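Local coordinates for cell wall surface anchor family protein (Streptococcus pneumoniae, PDB 4OQ1), which is an ancillary pilin, built of CnaB-type and related immunoglobulin-like domains, that probably anchors the pilus to the pneumococcal cell wall, at residues 276-281 against 298-303. The protein carries 3 engineered substitutions. Sequence-based numbering, arbitrary orientation.
Sequences AMFKVM and VVVTSG
Phe-278 meets Val-300 through its CB, 4.1 Å from Val-300 CG2, while its ring meets that of Phe-308, the planes inclined by about 20°, and also touches Leu-320 and Leu-332. This is an antiparallel strand pair in the third, prealbumin-like domain, one of the CnaB-type beta-sandwiches of the pilin. Strand 316-322 flanks 277-281 on its other edge, which makes Phe-278 a central-strand residue, and a large aromatic suits its buried place. Between the strands, Phe-278 and Val-300 form a hydrogen-bonded pair: Phe-278 N gives a nearly straight bond to Val-300 O (172° at the hydrogen), and Phe-278 O accepts from Val-300 N at 2.7 Å. Val-280 N continues the ladder to Val-298 O.

Val-280, Val-298 and Val-300 share the face of Phe-278; beta-branched valines suit an extended strand, and their short side chains fill this more buried side. Val-280 CG2 reaches Val-298 CG1 at 3.5 Å, with Val-291 and Val-310 also touching Val-280.

Met-277, Lys-279, Val-299 and Thr-301 occupy the opposite, more open face. Met-277 runs alongside Thr-301, its CG 3.5 Å from Thr-301 OG1, and the bend at chi3 brings CE within 3.7 Å of the same hydroxyl. A lysine suits this face because its methylenes can stay on a neighbour while the amine reaches beyond: Lys-279 spans Val-299 obliquely, CE 4.1 Å from Val-299 CG2, and NZ makes a weak, long ion pair with Glu-297.

Where 276-281 begins, small residues fit a tight double link. Ser-302 N binds Ala-276 O, and chi1 of 65° sets Ser-302 OG between its own backbone N and carbonyl carbon. There OG is hydrogen-bonded to Leu-273 O and accepts from Ala-276 N at 2.8 Å.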
loop_
_atom_site.group_PDB
_atom_site.type_symbol
_atom_site.label_atom_id
_atom_site.label_comp_id
_atom_site.label_asym_id
_atom_site.label_seq_id
_atom_site.Cartn_x
_atom_site.Cartn_y
_atom_site.Cartn_z
ATOM N N ALA A 276 19.124 22.556 34.056
ATOM C CA ALA A 276 18.073 21.533 34.169
ATOM C C ALA A 276 17.799 21.111 32.739
ATOM O O ALA A 276 17.556 21.955 31.874
ATOM C CB ALA A 276 16.773 22.010 34.795
ATOM N N MET A 277 17.953 19.840 32.471
ATOM C CA MET A 277 17.720 19.327 31.123
ATOM C C MET A 277 16.487 18.479 31.025
ATOM O O MET A 277 16.293 17.533 31.808
ATOM C CB MET A 277 18.984 18.597 30.544
ATOM C CG MET A 277 20.300 19.359 30.678
ATOM S SD MET A 277 21.729 18.366 30.139
ATOM C CE MET A 277 21.373 18.263 28.380
ATOM N N PHE A 278 15.691 18.752 30.001
ATOM C CA PHE A 278 14.533 18.001 29.706
ATOM C C PHE A 278 14.397 17.541 28.266
ATOM O O PHE A 278 14.758 18.281 27.285
ATOM C CB PHE A 278 13.273 18.769 30.031
ATOM C CG PHE A 278 13.240 19.388 31.401
ATOM C CD1 PHE A 278 12.597 18.729 32.459
ATOM C CD2 PHE A 278 13.762 20.635 31.618
ATOM C CE1 PHE A 278 12.503 19.345 33.717
ATOM C CE2 PHE A 278 13.717 21.225 32.882
ATOM C CZ PHE A 278 13.068 20.554 33.925
ATOM N N LYS A 279 13.777 16.387 28.102
ATOM C CA LYS A 279 13.355 15.970 26.757
ATOM C C LYS A 279 11.911 16.183 26.600
ATOM O O LYS A 279 11.130 15.852 27.527
ATOM C CB LYS A 279 13.730 14.499 26.570
ATOM C CG LYS A 279 13.455 13.931 25.224
ATOM C CD LYS A 279 14.052 12.531 25.109
ATOM C CE LYS A 279 15.589 12.492 25.086
ATOM N NZ LYS A 279 16.161 11.092 25.000
ATOM N N VAL A 280 11.495 16.783 25.461
ATOM C CA VAL A 280 10.088 17.016 25.292
ATOM C C VAL A 280 9.371 15.805 24.728
ATOM O O VAL A 280 9.813 15.286 23.763
ATOM C CB VAL A 280 9.829 18.241 24.366
ATOM C CG1 VAL A 280 8.352 18.430 24.260
ATOM C CG2 VAL A 280 10.517 19.512 24.897
ATOM N N MET A 281 8.303 15.340 25.345
ATOM C CA MET A 281 7.617 14.104 24.926
ATOM C C MET A 281 6.135 14.278 24.817
ATOM O O MET A 281 5.554 15.142 25.464
ATOM C CB MET A 281 7.762 13.032 25.999
ATOM C CG MET A 281 9.121 12.984 26.641
ATOM S SD MET A 281 10.154 11.794 25.783
ATOM C CE MET A 281 10.791 11.062 27.243
ATOM N N VAL A 298 13.560 16.779 20.601
ATOM C CA VAL A 298 13.642 18.093 21.225
ATOM C C VAL A 298 14.139 17.958 22.655
ATOM O O VAL A 298 13.412 17.420 23.550
ATOM C CB VAL A 298 12.275 18.734 21.247
ATOM C CG1 VAL A 298 12.298 20.112 21.914
ATOM C CG2 VAL A 298 11.672 18.820 19.852
ATOM N N VAL A 299 15.336 18.509 22.903
ATOM C CA VAL A 299 15.895 18.587 24.269
ATOM C C VAL A 299 16.057 20.058 24.621
ATOM O O VAL A 299 16.524 20.880 23.798
ATOM C CB VAL A 299 17.183 17.804 24.371
ATOM C CG1 VAL A 299 17.963 18.056 25.671
ATOM C CG2 VAL A 299 16.868 16.330 24.233
ATOM N N VAL A 300 15.619 20.419 25.817
ATOM C CA VAL A 300 15.815 21.763 26.273
ATOM C C VAL A 300 16.600 21.824 27.591
ATOM O O VAL A 300 16.578 20.903 28.424
ATOM C CB VAL A 300 14.546 22.536 26.397
ATOM C CG1 VAL A 300 13.997 22.832 25.026
ATOM C CG2 VAL A 300 13.547 21.801 27.291
ATOM N N THR A 301 17.366 22.907 27.727
ATOM C CA THR A 301 18.268 23.098 28.958
ATOM C C THR A 301 18.006 24.497 29.530
ATOM O O THR A 301 18.055 25.492 28.789
ATOM C CB THR A 301 19.800 22.967 28.692
ATOM O OG1 THR A 301 20.100 21.697 28.126
ATOM C CG2 THR A 301 20.624 23.090 30.036
ATOM N N SER A 302 17.659 24.573 30.803
ATOM C CA SER A 302 17.490 25.910 31.513
ATOM C C SER A 302 18.811 26.694 31.407
ATOM O O SER A 302 19.849 26.147 31.656
ATOM C CB SER A 302 17.025 25.763 32.964
ATOM O OG SER A 302 17.989 25.111 33.793
ATOM N N GLY A 303 18.705 27.974 31.008
ATOM C CA GLY A 303 19.862 28.812 30.688
ATOM C C GLY A 303 20.361 29.499 31.955
ATOM O O GLY A 303 19.957 29.173 33.068
HETATM O O HOH W 1 12.228 14.560 22.369
#